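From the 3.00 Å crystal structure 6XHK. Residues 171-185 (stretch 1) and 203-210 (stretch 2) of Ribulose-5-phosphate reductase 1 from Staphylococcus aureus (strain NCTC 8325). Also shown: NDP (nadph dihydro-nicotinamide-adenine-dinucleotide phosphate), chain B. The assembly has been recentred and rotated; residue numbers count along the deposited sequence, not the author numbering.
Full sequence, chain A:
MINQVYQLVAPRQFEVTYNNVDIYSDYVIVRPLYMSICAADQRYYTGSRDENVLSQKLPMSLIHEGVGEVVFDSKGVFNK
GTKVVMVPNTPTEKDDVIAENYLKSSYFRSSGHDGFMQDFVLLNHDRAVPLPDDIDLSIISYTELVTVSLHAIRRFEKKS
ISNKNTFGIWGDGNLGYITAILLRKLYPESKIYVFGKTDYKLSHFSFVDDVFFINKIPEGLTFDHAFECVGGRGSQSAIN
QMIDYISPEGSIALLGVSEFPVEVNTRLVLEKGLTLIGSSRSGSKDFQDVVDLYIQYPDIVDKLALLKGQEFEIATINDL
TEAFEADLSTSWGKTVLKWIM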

# COMPACT_ATOMS: atom_id res chain seq x y z
N GLY A 171 0.40 -6.25 -13.34
CA GLY A 171 0.84 -6.69 -12.03
C GLY A 171 -0.22 -7.44 -11.23
O GLY A 171 -1.25 -6.87 -10.87
N ASP A 172 0.05 -8.73 -10.95
CA ASP A 172 -0.88 -9.63 -10.26
C ASP A 172 -0.59 -9.71 -8.76
O ASP A 172 -0.79 -10.76 -8.15
CB ASP A 172 -0.80 -11.01 -10.89
CG ASP A 172 0.64 -11.51 -11.05
OD1 ASP A 172 1.56 -10.83 -10.59
OD2 ASP A 172 0.85 -12.61 -11.59
N GLY A 173 -0.12 -8.62 -8.13
CA GLY A 173 0.26 -8.62 -6.73
C GLY A 173 -0.61 -7.78 -5.81
O GLY A 173 -1.81 -7.63 -6.08
N ASN A 174 -0.04 -7.19 -4.74
CA ASN A 174 -0.88 -6.51 -3.76
C ASN A 174 -1.52 -5.24 -4.34
O ASN A 174 -2.74 -5.06 -4.23
CB ASN A 174 -0.10 -6.19 -2.48
CG ASN A 174 0.70 -7.37 -1.95
OD1 ASN A 174 0.26 -8.52 -2.01
ND2 ASN A 174 1.87 -7.08 -1.41
N LEU A 175 -0.72 -4.36 -4.97
CA LEU A 175 -1.29 -3.17 -5.61
C LEU A 175 -2.23 -3.52 -6.75
O LEU A 175 -3.30 -2.90 -6.89
CB LEU A 175 -0.20 -2.24 -6.12
CG LEU A 175 0.04 -1.05 -5.24
CD1 LEU A 175 1.25 -0.28 -5.74
CD2 LEU A 175 -1.22 -0.21 -5.35
N GLY A 176 -1.84 -4.46 -7.61
CA GLY A 176 -2.79 -4.97 -8.59
C GLY A 176 -4.15 -5.27 -7.98
O GLY A 176 -5.17 -4.74 -8.44
N TYR A 177 -4.17 -6.11 -6.93
CA TYR A 177 -5.42 -6.60 -6.34
C TYR A 177 -6.24 -5.47 -5.73
O TYR A 177 -7.46 -5.38 -5.95
CB TYR A 177 -5.11 -7.70 -5.31
CG TYR A 177 -6.31 -8.45 -4.74
CD1 TYR A 177 -6.78 -8.17 -3.44
CD2 TYR A 177 -6.99 -9.41 -5.48
CE1 TYR A 177 -7.87 -8.83 -2.91
CE2 TYR A 177 -8.09 -10.07 -4.96
CZ TYR A 177 -8.53 -9.78 -3.68
OH TYR A 177 -9.63 -10.44 -3.17
N ILE A 178 -5.59 -4.59 -4.97
CA ILE A 178 -6.32 -3.48 -4.35
C ILE A 178 -6.95 -2.60 -5.42
O ILE A 178 -8.12 -2.22 -5.31
CB ILE A 178 -5.38 -2.69 -3.42
CG1 ILE A 178 -4.91 -3.59 -2.28
CG2 ILE A 178 -6.05 -1.41 -2.93
CD1 ILE A 178 -4.16 -2.89 -1.21
N THR A 179 -6.19 -2.28 -6.46
CA THR A 179 -6.70 -1.42 -7.52
C THR A 179 -7.87 -2.06 -8.25
O THR A 179 -8.87 -1.39 -8.53
CB THR A 179 -5.57 -1.10 -8.49
OG1 THR A 179 -4.37 -0.91 -7.74
CG2 THR A 179 -5.92 0.10 -9.36
N ALA A 180 -7.74 -3.35 -8.58
CA ALA A 180 -8.87 -4.07 -9.16
C ALA A 180 -10.10 -3.92 -8.27
O ALA A 180 -11.20 -3.59 -8.76
CB ALA A 180 -8.49 -5.53 -9.36
N ILE A 181 -9.93 -4.12 -6.95
CA ILE A 181 -11.06 -4.02 -6.02
C ILE A 181 -11.70 -2.64 -6.12
O ILE A 181 -12.93 -2.50 -6.18
CB ILE A 181 -10.61 -4.30 -4.58
CG1 ILE A 181 -10.06 -5.71 -4.42
CG2 ILE A 181 -11.78 -4.10 -3.62
CD1 ILE A 181 -9.60 -5.97 -2.97
N LEU A 182 -10.87 -1.60 -6.11
CA LEU A 182 -11.40 -0.24 -6.05
C LEU A 182 -12.13 0.12 -7.33
O LEU A 182 -13.25 0.65 -7.29
CB LEU A 182 -10.28 0.76 -5.78
CG LEU A 182 -9.74 0.60 -4.36
CD1 LEU A 182 -8.44 1.38 -4.19
CD2 LEU A 182 -10.79 1.05 -3.36
N LEU A 183 -11.52 -0.18 -8.47
CA LEU A 183 -12.19 0.08 -9.74
C LEU A 183 -13.53 -0.63 -9.81
O LEU A 183 -14.51 -0.07 -10.30
CB LEU A 183 -11.31 -0.34 -10.91
CG LEU A 183 -10.08 0.53 -11.08
CD1 LEU A 183 -9.12 -0.17 -12.03
CD2 LEU A 183 -10.47 1.93 -11.53
N ARG A 184 -13.59 -1.87 -9.30
CA ARG A 184 -14.85 -2.60 -9.41
C ARG A 184 -15.90 -2.04 -8.45
O ARG A 184 -17.09 -1.96 -8.79
CB ARG A 184 -14.61 -4.10 -9.16
CG ARG A 184 -15.89 -4.95 -9.06
CD ARG A 184 -16.71 -4.73 -10.30
NE ARG A 184 -16.01 -5.24 -11.46
CZ ARG A 184 -16.10 -4.72 -12.68
NH1 ARG A 184 -15.43 -5.26 -13.69
NH2 ARG A 184 -16.82 -3.62 -12.87
N LYS A 185 -15.47 -1.62 -7.25
CA LYS A 185 -16.46 -1.13 -6.30
C LYS A 185 -17.02 0.22 -6.75
O LYS A 185 -18.22 0.46 -6.64
CB LYS A 185 -15.87 -1.07 -4.89
N SER A 203 -5.37 -16.11 -10.10
CA SER A 203 -6.62 -16.74 -9.67
C SER A 203 -7.36 -15.90 -8.64
O SER A 203 -8.59 -16.01 -8.53
CB SER A 203 -6.35 -18.12 -9.12
OG SER A 203 -5.23 -18.09 -8.25
N HIS A 204 -6.66 -15.04 -7.89
CA HIS A 204 -7.34 -14.25 -6.88
C HIS A 204 -8.24 -13.17 -7.45
O HIS A 204 -9.03 -12.60 -6.69
CB HIS A 204 -6.35 -13.59 -5.90
CG HIS A 204 -5.51 -14.57 -5.15
ND1 HIS A 204 -4.43 -15.22 -5.70
CD2 HIS A 204 -5.65 -15.07 -3.90
CE1 HIS A 204 -3.91 -16.04 -4.81
NE2 HIS A 204 -4.63 -15.97 -3.71
N PHE A 205 -8.15 -12.89 -8.74
CA PHE A 205 -8.92 -11.83 -9.39
C PHE A 205 -10.12 -12.50 -10.07
O PHE A 205 -10.01 -13.01 -11.19
CB PHE A 205 -8.06 -11.09 -10.40
CG PHE A 205 -6.81 -10.43 -9.84
CD1 PHE A 205 -6.75 -9.04 -9.70
CD2 PHE A 205 -5.68 -11.19 -9.53
CE1 PHE A 205 -5.59 -8.41 -9.26
CE2 PHE A 205 -4.51 -10.56 -9.06
CZ PHE A 205 -4.48 -9.17 -8.92
N SER A 206 -11.25 -12.49 -9.38
CA SER A 206 -12.45 -13.18 -9.83
C SER A 206 -13.52 -12.22 -10.26
O SER A 206 -14.31 -12.53 -11.16
CB SER A 206 -12.99 -14.05 -8.70
OG SER A 206 -11.96 -14.91 -8.27
N PHE A 207 -13.57 -11.06 -9.61
CA PHE A 207 -14.42 -9.91 -9.80
C PHE A 207 -13.99 -9.03 -11.00
O PHE A 207 -14.56 -7.96 -11.27
CB PHE A 207 -14.46 -9.09 -8.51
CG PHE A 207 -13.09 -8.82 -7.92
CD1 PHE A 207 -12.44 -9.78 -7.18
CD2 PHE A 207 -12.45 -7.62 -8.14
CE1 PHE A 207 -11.19 -9.53 -6.64
CE2 PHE A 207 -11.20 -7.38 -7.61
CZ PHE A 207 -10.57 -8.34 -6.86
N VAL A 208 -12.97 -9.53 -11.70
CA VAL A 208 -12.43 -8.95 -12.92
C VAL A 208 -13.05 -9.65 -14.13
O VAL A 208 -13.40 -10.84 -14.08
CB VAL A 208 -10.89 -9.03 -12.91
CG1 VAL A 208 -10.31 -8.48 -14.15
CG2 VAL A 208 -10.38 -8.17 -11.80
N ASP A 209 -13.18 -8.90 -15.23
CA ASP A 209 -13.91 -9.38 -16.40
C ASP A 209 -13.13 -10.45 -17.13
O ASP A 209 -13.71 -11.41 -17.63
CB ASP A 209 -14.24 -8.22 -17.35
CG ASP A 209 -15.06 -7.14 -16.69
OD1 ASP A 209 -15.04 -7.06 -15.45
OD2 ASP A 209 -15.78 -6.40 -17.37
N ASP A 210 -11.81 -10.31 -17.19
CA ASP A 210 -10.97 -11.35 -17.76
C ASP A 210 -9.55 -11.09 -17.24
O ASP A 210 -9.21 -9.99 -16.81
CB ASP A 210 -11.03 -11.35 -19.30
CG ASP A 210 -10.50 -12.64 -19.93
OD1 ASP A 210 -11.31 -13.51 -20.30
OD2 ASP A 210 -9.27 -12.83 -20.01
PA NDP B . 4.58 -7.48 -5.65
O1A NDP B . 5.72 -8.25 -5.06
O2A NDP B . 3.25 -8.01 -5.12
O5B NDP B . 4.67 -7.57 -7.31
C5B NDP B . 3.48 -7.34 -8.13
C4B NDP B . 3.33 -8.45 -9.25
O4B NDP B . 3.72 -8.03 -10.42
C3B NDP B . 4.23 -9.68 -8.93
O3B NDP B . 3.48 -10.80 -8.77
C2B NDP B . 5.11 -9.92 -10.14
O2B NDP B . 5.11 -11.40 -10.33
C1B NDP B . 4.47 -9.31 -11.10
N9A NDP B . 5.28 -8.95 -12.27
C8A NDP B . 6.63 -9.04 -12.45
N7A NDP B . 6.93 -8.60 -13.71
C5A NDP B . 5.79 -8.25 -14.29
C6A NDP B . 5.50 -7.70 -15.69
N6A NDP B . 6.61 -7.48 -16.59
N1A NDP B . 4.16 -7.42 -16.05
C2A NDP B . 3.06 -7.65 -15.13
N3A NDP B . 3.36 -8.18 -13.78
C4A NDP B . 4.77 -8.47 -13.40
O3 NDP B . 4.65 -5.85 -5.20
PN NDP B . 3.33 -4.79 -5.10
O1N NDP B . 2.14 -5.33 -5.90
O2N NDP B . 2.90 -4.68 -3.68
O5D NDP B . 3.86 -3.30 -5.65
C5D NDP B . 5.02 -3.23 -6.50
C4D NDP B . 5.63 -1.92 -6.63
O4D NDP B . 4.72 -0.74 -6.08
C3D NDP B . 6.95 -1.79 -5.84
O3D NDP B . 8.01 -1.14 -6.67
C2D NDP B . 6.64 -1.04 -4.75
O2D NDP B . 7.77 -0.33 -4.17
C1D NDP B . 5.48 -0.02 -5.29
N1N NDP B . 4.75 0.71 -4.23
C2N NDP B . 4.42 2.11 -4.51
C3N NDP B . 3.85 3.06 -3.44
C7N NDP B . 3.56 4.56 -3.86
O7N NDP B . 3.50 5.43 -3.02
N7N NDP B . 3.36 4.88 -5.28
C4N NDP B . 3.32 2.47 -2.11
C5N NDP B . 3.89 1.06 -1.81
C6N NDP B . 4.35 0.13 -2.94
P2B NDP B . 6.55 -12.14 -10.13
O1X NDP B . 7.64 -11.41 -10.88
O2X NDP B . 6.88 -12.11 -8.65
O3X NDP B . 6.42 -13.55 -10.67

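Three aromatic rings interlock at the centre of this contact, with Y177 in the middle. The edge of Y177 points toward the face of F205, and the edge of F207 points toward the face of Y177 in an offset arrangement. In both pairs the ring centroids lie 5.5 Å apart and the planes meet at 78°. Such T-shaped packing sets the slightly positive ring hydrogens of one ring against the electron-rich face of the next.

Stretch 1 runs from a glycine-rich turn into a helix that starts at N174, with G173 as the N-cap. Stretch 2 has no regular helix or strand through F205 and F207. It passes along the helix, with Y177 CA 7.0 Å from F205 CA and A180 CA 7.1 Å from V208 CA. Together the two bury 490 Å².

F205 reaches the start of the helix. Its CE1 lies 3.4 Å from Y177 CA, and its CE2 lies 3.8 Å from D172 O. G176 has no side chain. An ideal CB there would clash with G171 O, 2.0 Å away, within stretch 1, while F205 CZ would be at contact distance, 3.7 Å.

A180 directs its CA-to-CB bond toward stretch 2. Its small methyl meets three side chains: A180 CB is 3.7 Å from F207 CE2, 3.9 Å from F205 CD1 and 4.1 Å from V208 CG2. F207 also touches the next residue, with F207 CZ 3.6 Å from I181 CG1. These contacts are apolar and depend on close fit rather than on directed bonds.

Polar bonding is concentrated at R184. R184 NE donates a hydrogen bond to F207 O at 3.1 Å, with a nearly straight angle of 166°. R184 NH1 forms a salt bridge with D209 OD1 at 2.5 Å, a very short distance, whose exact value should be read with care at 3.00 Å resolution. Both oxygens lie near the guanidinium plane, where its N-H groups point. The same side chain thus holds a backbone carbonyl and a carboxylate two residues apart.

The beginning of stretch 1 also binds NADPH. D172 OD1 accepts a hydrogen bond from NDP O3B at 2.6 Å. L175 N donates one to NDP O1N at 3.2 Å, and N174 N makes a weak one to NDP O2A at 3.4 Å. Amides in the first turn of a helix lack a carbonyl one turn earlier within the helix, so they are free to bind phosphate oxygens. G173 leaves room for this: an ideal CB would lie 2.1 Å from NDP O2A.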